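Local coordinates for HAD family phosphatase (Pseudomonas syringae pv. tomato, PDB 2ODA) that belongs to a Pseudomonas-specific subfamily of the HAD superfamily and probably acts as a phosphatase or related hydrolase, at the interface of chains A and B. Coordinates in Å, arbitrary orientation; residue numbers count along the deposited sequence, not the author numbering. Chains: chain A/B, Hypothetical protein PSPTO_2114.

The interface of chains A and B. Residues chain A 94, 97-98, 105, 124-125; chain B 94, 97, 105, 124-125.
A:Trp94 and B:Trp94 stack face to face across the two-fold axis relating these two HAD-family chains, and each comes from its own helix 91-99. The five-membered rings carry the overlap, their centroids 3.7 Å apart. Their planes differ by 7°. The six-membered rings point away from each other, so each indole reaches into the partner chain. In both copies CG is anti to the carbonyl carbon (chi1 -66° in A:Trp94), which turns the indole off the helix toward the axis.

NE1 of A:Trp94 lies 3.5 Å from NE1 of B:Trp94, yet the two are not bonded to one another. Each is committed within its own chain: A:Trp94 NE1 donates to the carbonyl O of A:Ala124 over 3.0 Å. That oxygen receives the N-H in the carbonyl plane, on a lone pair, but sits 24° out of the indole plane. The same bond in chain B engages B:Trp94 NE1, and the pair should fix how each indole is rotated.

Around the B:Trp94 benzo ring, CD1 of A:Leu97 meets CH2 at 3.7 Å, its side chain crossing at about a right angle. CG of selenomethionine A:Met98 abuts the rim in plane, 3.5 Å from CE3 of B:Trp94. CB of A:Leu105 takes another part of that edge, 3.9 Å from CZ2 of B:Trp94.

A:Leu105 and B:Leu105 meet tip to tip beside the stack, CD2 of A:Leu105 3.4 Å from CD2 of B:Leu105, tighter than usual for methyl groups. CG anti to the backbone N carries the isobutyl end toward the partner, where A:Leu105 CD2 also lies 4.0 Å from CA of B:Gly125. Whether this dimer forms in the cell cannot be told from the crystal alone.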
loop_
_atom_site.group_PDB
_atom_site.type_symbol
_atom_site.label_atom_id
_atom_site.label_comp_id
_atom_site.label_asym_id
_atom_site.label_seq_id
_atom_site.Cartn_x
_atom_site.Cartn_y
_atom_site.Cartn_z
ATOM N N TRP A 94 -2.599 -4.901 -2.319
ATOM C CA TRP A 94 -2.411 -3.746 -3.209
ATOM C C TRP A 94 -3.067 -3.950 -4.573
ATOM O O TRP A 94 -3.731 -3.052 -5.116
ATOM C CB TRP A 94 -0.936 -3.402 -3.370
ATOM C CG TRP A 94 -0.268 -2.913 -2.104
ATOM C CD1 TRP A 94 -0.867 -2.246 -1.052
ATOM C CD2 TRP A 94 1.122 -3.000 -1.783
ATOM N NE1 TRP A 94 0.075 -1.943 -0.097
ATOM C CE2 TRP A 94 1.302 -2.385 -0.517
ATOM C CE3 TRP A 94 2.239 -3.551 -2.432
ATOM C CZ2 TRP A 94 2.547 -2.298 0.103
ATOM C CZ3 TRP A 94 3.481 -3.463 -1.813
ATOM C CH2 TRP A 94 3.619 -2.843 -0.548
ATOM N N LEU A 97 -6.930 -3.484 -4.240
ATOM C CA LEU A 97 -7.250 -2.057 -4.115
ATOM C C LEU A 97 -7.089 -1.343 -5.438
ATOM O O LEU A 97 -7.917 -0.517 -5.794
ATOM C CB LEU A 97 -6.357 -1.415 -3.058
ATOM C CG LEU A 97 -6.520 -1.947 -1.631
ATOM C CD1 LEU A 97 -5.649 -1.081 -0.726
ATOM C CD2 LEU A 97 -8.005 -1.866 -1.177
HETATM N N MSE A 98 -6.030 -1.688 -6.181
HETATM C CA MSE A 98 -5.843 -1.130 -7.528
HETATM C C MSE A 98 -6.961 -1.518 -8.504
HETATM O O MSE A 98 -7.466 -0.670 -9.254
HETATM C CB MSE A 98 -4.482 -1.518 -8.072
HETATM C CG MSE A 98 -3.343 -0.800 -7.370
HETATM SE SE MSE A 98 -1.596 -1.596 -7.817
HETATM C CE MSE A 98 -1.605 -1.415 -9.714
ATOM N N LEU A 105 -5.057 4.506 0.332
ATOM C CA LEU A 105 -5.015 3.348 1.215
ATOM C C LEU A 105 -5.825 3.609 2.480
ATOM O O LEU A 105 -6.463 2.686 3.024
ATOM C CB LEU A 105 -3.562 3.038 1.600
ATOM C CG LEU A 105 -3.342 1.899 2.600
ATOM C CD1 LEU A 105 -3.645 0.586 1.908
ATOM C CD2 LEU A 105 -1.907 1.933 3.121
ATOM N N ALA A 124 0.539 -5.027 3.854
ATOM C CA ALA A 124 0.090 -4.023 2.913
ATOM C C ALA A 124 -0.330 -2.686 3.538
ATOM O O ALA A 124 -0.512 -1.720 2.822
ATOM C CB ALA A 124 -1.037 -4.582 2.029
ATOM N N GLY A 125 -0.500 -2.641 4.863
ATOM C CA GLY A 125 -0.850 -1.389 5.550
ATOM C C GLY A 125 -2.335 -1.134 5.748
ATOM O O GLY A 125 -2.735 -0.008 6.116
ATOM N N TRP B 94 2.836 1.601 -5.236
ATOM C CA TRP B 94 2.683 0.188 -4.912
ATOM C C TRP B 94 3.393 -0.701 -5.907
ATOM O O TRP B 94 4.066 -1.668 -5.522
ATOM C CB TRP B 94 1.212 -0.186 -4.837
ATOM C CG TRP B 94 0.523 0.389 -3.639
ATOM C CD1 TRP B 94 1.092 0.779 -2.449
ATOM C CD2 TRP B 94 -0.884 0.583 -3.497
ATOM N NE1 TRP B 94 0.102 1.231 -1.582
ATOM C CE2 TRP B 94 -1.113 1.119 -2.209
ATOM C CE3 TRP B 94 -1.976 0.381 -4.346
ATOM C CZ2 TRP B 94 -2.409 1.428 -1.739
ATOM C CZ3 TRP B 94 -3.267 0.687 -3.876
ATOM C CH2 TRP B 94 -3.463 1.227 -2.599
ATOM N N LEU B 97 7.094 -0.656 -5.177
ATOM C CA LEU B 97 7.411 -1.509 -4.010
ATOM C C LEU B 97 7.395 -3.005 -4.372
ATOM O O LEU B 97 8.274 -3.776 -3.965
ATOM C CB LEU B 97 6.482 -1.184 -2.823
ATOM C CG LEU B 97 6.529 0.247 -2.264
ATOM C CD1 LEU B 97 5.456 0.404 -1.174
ATOM C CD2 LEU B 97 7.954 0.575 -1.726
ATOM N N LEU B 105 4.769 -2.387 3.811
ATOM C CA LEU B 105 4.680 -0.942 3.592
ATOM C C LEU B 105 5.420 -0.142 4.666
ATOM O O LEU B 105 6.004 0.930 4.387
ATOM C CB LEU B 105 3.197 -0.514 3.610
ATOM C CG LEU B 105 2.877 0.958 3.349
ATOM C CD1 LEU B 105 3.337 1.368 1.944
ATOM C CD2 LEU B 105 1.406 1.229 3.501
ATOM N N ALA B 124 -0.715 6.254 -1.311
ATOM C CA ALA B 124 -0.267 4.857 -1.209
ATOM C C ALA B 124 0.113 4.482 0.236
ATOM O O ALA B 124 0.367 3.308 0.540
ATOM C CB ALA B 124 0.920 4.611 -2.171
ATOM N N GLY B 125 0.144 5.475 1.118
ATOM C CA GLY B 125 0.391 5.214 2.536
ATOM C C GLY B 125 1.845 5.350 2.947
ATOM O O GLY B 125 2.211 4.928 4.047
#